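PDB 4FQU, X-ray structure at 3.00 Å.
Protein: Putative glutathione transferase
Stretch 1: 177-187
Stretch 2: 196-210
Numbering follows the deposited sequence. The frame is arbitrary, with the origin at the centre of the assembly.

Stretch 1 (177-187) ETLNNGVYRSG
Stretch 2 (196-210) EEAFYPLFDTLDWLE

Both stretches belong to one chain and are largely helical. Stretch 1 carries the last part of a helix that begins earlier in the chain, with a wider pi-type turn at 177-180. A second short helix, 182-187, follows. N181 has phi/psi of -96/-14, and T178 and L179 depart from regular helix at -107/-13 and -127/-62. Stretch 2 is helical throughout, from E196 to E210, and the helix runs on at both ends. It is kinked at P201, whose ring nitrogen has no hydrogen to give to the turn before. The neighbouring L202 N to A198 O bond is weak at 3.3 Å. Beyond it the i to i-4 pattern is regular, for example D207 N to F203 O at 2.8 Å.

Helix 182-187 runs nearly antiparallel to stretch 2. The angle between their N-to-C directions is 150°, and the axes approach to 8.0 Å. The register is set by two CA pairs: T178 CA lies 5.2 Å from L202 CA, and S186 CA lies 5.4 Å from A198 CA. The contact buries 519 Å², both sides summed.

The apolar packing centres on L202. Its chi1 is t and chi2 m, and its side chain sits as a knob among T178, L179, G182 and V183. L179, with chi1 t and chi2 p, has a sideways CA-to-CB bond, but its end comes nearer stretch 2. L179 CD1 meets L202 CD1 at 3.3 Å. L179 CD2 lies 3.8 Å from L206 CD2 and 4.4 Å from L209 CD1. L206 and L209 are both m at chi1 and t at chi2. V183, at chi1 m, points away at CB, yet its CG1 is 3.9 Å from L202 CD2.

G182 leaves room for this knob. An ideal CB on G182 would lie 2.5 Å from L202 CD2, a clash, and 1.9 Å from its own stretch's T178 O. L202 CD2 instead comes within 3.6 Å of G182 C and 3.4 Å of V183 N.

One hydrogen bond crosses the stretches. T205 OG1 donates to T178 OG1 at 2.6 Å. T178 has chi1 p and T205 chi1 m, and both CB atoms point toward the other stretch. L202 CA also makes a CA-H...O contact with T178 O at 3.4 Å, with 133° at the hydrogen.

Near the other end, A198 points its CB toward stretch 1, and S186, at chi1 m, places OG 3.6 Å from A198 CB. That hydroxyl is already used within its own helix, where S186 OG donates to G182 O at 2.9 Å.

R185 borders the contact on its exposed side. Its chi1 is -98°, between wells, followed by t, p and -123°. A198 CB lies over one face of the guanidinium, 3.8 Å from R185 NH2. R185 NH2 is also 3.8 Å from E197 O. Here the contact is one of packing.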

# COMPACT_ATOMS: atom_id res chain seq x y z
N GLU A 177 9.33 3.16 -20.29
CA GLU A 177 8.05 2.62 -20.65
C GLU A 177 7.43 1.70 -19.53
O GLU A 177 6.23 1.80 -19.23
CB GLU A 177 8.23 1.98 -22.05
CG GLU A 177 7.10 1.08 -22.61
CD GLU A 177 7.63 -0.17 -23.41
OE1 GLU A 177 8.88 -0.32 -23.59
OE2 GLU A 177 6.79 -1.02 -23.86
N THR A 178 8.23 0.88 -18.87
CA THR A 178 7.68 -0.17 -18.03
C THR A 178 7.83 0.09 -16.55
O THR A 178 7.19 -0.61 -15.74
CB THR A 178 8.32 -1.56 -18.32
OG1 THR A 178 9.68 -1.57 -17.87
CG2 THR A 178 8.34 -1.84 -19.79
N LEU A 179 8.67 1.07 -16.20
CA LEU A 179 9.07 1.38 -14.81
C LEU A 179 8.87 2.84 -14.42
O LEU A 179 8.12 3.13 -13.49
CB LEU A 179 10.54 1.05 -14.57
CG LEU A 179 10.99 1.05 -13.12
CD1 LEU A 179 10.17 0.11 -12.37
CD2 LEU A 179 12.39 0.56 -13.10
N ASN A 180 9.58 3.74 -15.11
CA ASN A 180 9.42 5.17 -14.90
C ASN A 180 7.97 5.56 -15.02
O ASN A 180 7.43 6.22 -14.16
CB ASN A 180 10.23 5.96 -15.92
CG ASN A 180 11.70 6.03 -15.58
OD1 ASN A 180 12.53 6.23 -16.47
ND2 ASN A 180 12.04 5.87 -14.29
N ASN A 181 7.34 5.16 -16.10
CA ASN A 181 5.96 5.49 -16.31
C ASN A 181 5.11 4.29 -15.85
O ASN A 181 3.91 4.40 -15.62
CB ASN A 181 5.77 5.81 -17.78
CG ASN A 181 4.40 6.27 -18.09
OD1 ASN A 181 3.63 5.56 -18.74
ND2 ASN A 181 4.06 7.47 -17.63
N GLY A 182 5.77 3.15 -15.64
CA GLY A 182 5.10 1.95 -15.13
C GLY A 182 4.37 2.10 -13.80
O GLY A 182 3.18 1.82 -13.68
N VAL A 183 5.09 2.54 -12.77
CA VAL A 183 4.48 2.77 -11.48
C VAL A 183 3.24 3.68 -11.56
O VAL A 183 2.31 3.51 -10.79
CB VAL A 183 5.51 3.28 -10.44
CG1 VAL A 183 6.67 2.34 -10.35
CG2 VAL A 183 5.99 4.64 -10.82
N TYR A 184 3.23 4.64 -12.48
CA TYR A 184 2.02 5.43 -12.66
C TYR A 184 0.91 4.66 -13.37
O TYR A 184 -0.22 4.64 -12.91
CB TYR A 184 2.31 6.71 -13.41
CG TYR A 184 3.12 7.65 -12.62
CD1 TYR A 184 4.50 7.59 -12.63
CD2 TYR A 184 2.51 8.59 -11.81
CE1 TYR A 184 5.28 8.49 -11.84
CE2 TYR A 184 3.26 9.48 -11.03
CZ TYR A 184 4.63 9.43 -11.05
OH TYR A 184 5.35 10.30 -10.28
N ARG A 185 1.21 4.02 -14.49
CA ARG A 185 0.19 3.21 -15.15
C ARG A 185 -0.47 2.23 -14.15
O ARG A 185 -1.65 1.90 -14.28
CB ARG A 185 0.76 2.50 -16.37
CG ARG A 185 0.47 3.23 -17.71
CD ARG A 185 0.99 2.49 -18.98
NE ARG A 185 0.38 1.16 -19.18
CZ ARG A 185 1.08 0.03 -19.28
NH1 ARG A 185 2.41 0.07 -19.21
NH2 ARG A 185 0.46 -1.14 -19.46
N SER A 186 0.28 1.79 -13.16
CA SER A 186 -0.25 0.84 -12.23
C SER A 186 -1.14 1.52 -11.20
O SER A 186 -2.30 1.13 -11.02
CB SER A 186 0.89 0.16 -11.51
OG SER A 186 1.82 -0.42 -12.40
N GLY A 187 -0.59 2.51 -10.52
CA GLY A 187 -1.24 3.16 -9.42
C GLY A 187 -2.51 3.87 -9.85
O GLY A 187 -3.46 4.02 -9.05
N GLU A 196 -2.99 -5.09 -13.59
CA GLU A 196 -2.09 -6.22 -13.78
C GLU A 196 -1.25 -6.13 -15.04
O GLU A 196 -0.12 -6.63 -15.11
CB GLU A 196 -2.87 -7.53 -13.76
CG GLU A 196 -3.87 -7.55 -12.63
CD GLU A 196 -4.47 -8.91 -12.36
OE1 GLU A 196 -5.03 -9.54 -13.30
OE2 GLU A 196 -4.37 -9.34 -11.18
N GLU A 197 -1.80 -5.52 -16.07
CA GLU A 197 -1.11 -5.53 -17.34
C GLU A 197 0.07 -4.55 -17.31
O GLU A 197 0.99 -4.66 -18.11
CB GLU A 197 -2.08 -5.24 -18.46
CG GLU A 197 -3.01 -6.39 -18.76
CD GLU A 197 -4.02 -6.01 -19.82
OE1 GLU A 197 -4.13 -4.78 -20.05
OE2 GLU A 197 -4.68 -6.92 -20.41
N ALA A 198 0.01 -3.62 -16.36
CA ALA A 198 1.09 -2.69 -16.08
C ALA A 198 2.01 -3.22 -14.99
O ALA A 198 3.22 -3.17 -15.14
CB ALA A 198 0.53 -1.34 -15.67
N PHE A 199 1.44 -3.71 -13.89
CA PHE A 199 2.27 -4.08 -12.75
C PHE A 199 3.24 -5.17 -13.06
O PHE A 199 4.37 -5.11 -12.59
CB PHE A 199 1.46 -4.54 -11.56
CG PHE A 199 2.16 -4.28 -10.27
N TYR A 200 2.80 -6.17 -13.84
CA TYR A 200 3.62 -7.36 -14.13
C TYR A 200 4.82 -7.12 -15.05
O TYR A 200 5.91 -7.62 -14.80
CB TYR A 200 2.77 -8.56 -14.60
CG TYR A 200 2.14 -9.36 -13.46
CD1 TYR A 200 2.92 -10.13 -12.64
CD2 TYR A 200 0.76 -9.34 -13.22
CE1 TYR A 200 2.37 -10.83 -11.59
CE2 TYR A 200 0.20 -10.05 -12.19
CZ TYR A 200 1.01 -10.80 -11.37
OH TYR A 200 0.49 -11.55 -10.32
N PRO A 201 4.64 -6.37 -16.12
CA PRO A 201 5.80 -5.97 -16.91
C PRO A 201 6.81 -5.14 -16.12
O PRO A 201 7.99 -5.17 -16.42
CB PRO A 201 5.18 -5.12 -17.98
CG PRO A 201 3.86 -5.80 -18.20
CD PRO A 201 3.38 -6.14 -16.83
N LEU A 202 6.33 -4.39 -15.14
CA LEU A 202 7.14 -3.60 -14.22
C LEU A 202 8.12 -4.49 -13.45
O LEU A 202 9.32 -4.29 -13.49
CB LEU A 202 6.21 -2.94 -13.22
CG LEU A 202 6.56 -1.84 -12.21
CD1 LEU A 202 7.85 -2.10 -11.47
CD2 LEU A 202 6.61 -0.54 -12.92
N PHE A 203 7.60 -5.47 -12.74
CA PHE A 203 8.46 -6.48 -12.13
C PHE A 203 9.32 -7.32 -13.11
O PHE A 203 10.45 -7.64 -12.81
CB PHE A 203 7.70 -7.31 -11.09
CG PHE A 203 7.38 -6.52 -9.85
CD1 PHE A 203 8.28 -6.48 -8.78
CD2 PHE A 203 6.26 -5.74 -9.78
CE1 PHE A 203 8.03 -5.71 -7.63
CE2 PHE A 203 6.01 -4.98 -8.63
CZ PHE A 203 6.91 -4.98 -7.56
N ASP A 204 8.83 -7.64 -14.30
CA ASP A 204 9.68 -8.29 -15.30
C ASP A 204 10.92 -7.44 -15.59
O ASP A 204 12.02 -7.94 -15.84
CB ASP A 204 8.90 -8.47 -16.60
CG ASP A 204 7.90 -9.61 -16.54
OD1 ASP A 204 8.08 -10.55 -15.73
OD2 ASP A 204 6.94 -9.56 -17.34
N THR A 205 10.72 -6.13 -15.59
CA THR A 205 11.81 -5.21 -15.81
C THR A 205 12.73 -5.11 -14.61
O THR A 205 13.94 -4.96 -14.77
CB THR A 205 11.35 -3.81 -16.24
OG1 THR A 205 11.00 -3.82 -17.63
CG2 THR A 205 12.49 -2.86 -16.11
N LEU A 206 12.21 -5.17 -13.40
CA LEU A 206 13.12 -5.21 -12.27
C LEU A 206 13.92 -6.53 -12.30
O LEU A 206 15.13 -6.53 -12.10
CB LEU A 206 12.42 -5.01 -10.92
CG LEU A 206 11.61 -3.73 -10.76
CD1 LEU A 206 10.85 -3.76 -9.47
CD2 LEU A 206 12.50 -2.50 -10.85
N ASP A 207 13.23 -7.64 -12.59
CA ASP A 207 13.82 -8.97 -12.58
C ASP A 207 14.97 -8.95 -13.58
O ASP A 207 16.02 -9.55 -13.35
CB ASP A 207 12.78 -10.05 -12.94
CG ASP A 207 11.85 -10.42 -11.76
OD1 ASP A 207 12.24 -10.14 -10.60
OD2 ASP A 207 10.75 -11.01 -11.98
N TRP A 208 14.78 -8.24 -14.68
CA TRP A 208 15.84 -8.09 -15.69
C TRP A 208 17.04 -7.21 -15.27
O TRP A 208 18.22 -7.56 -15.47
CB TRP A 208 15.27 -7.54 -16.98
CG TRP A 208 16.33 -7.43 -18.02
CD1 TRP A 208 16.91 -8.46 -18.69
CD2 TRP A 208 16.99 -6.26 -18.45
NE1 TRP A 208 17.88 -8.00 -19.54
CE2 TRP A 208 17.94 -6.64 -19.42
CE3 TRP A 208 16.86 -4.91 -18.12
CZ2 TRP A 208 18.76 -5.74 -20.04
CZ3 TRP A 208 17.66 -4.02 -18.75
CH2 TRP A 208 18.61 -4.43 -19.70
N LEU A 209 16.72 -6.04 -14.73
CA LEU A 209 17.71 -5.12 -14.24
C LEU A 209 18.58 -5.78 -13.16
O LEU A 209 19.79 -5.60 -13.15
CB LEU A 209 17.01 -3.88 -13.73
CG LEU A 209 16.67 -2.97 -14.89
CD1 LEU A 209 15.70 -1.96 -14.46
CD2 LEU A 209 17.91 -2.27 -15.44
N GLU A 210 17.97 -6.55 -12.28
CA GLU A 210 18.73 -7.22 -11.25
C GLU A 210 19.77 -8.14 -11.86
O GLU A 210 20.88 -8.25 -11.34
CB GLU A 210 17.83 -7.98 -10.29
CG GLU A 210 18.56 -8.79 -9.25
CD GLU A 210 19.09 -7.97 -8.08
OE1 GLU A 210 18.73 -6.77 -7.95
OE2 GLU A 210 19.86 -8.51 -7.26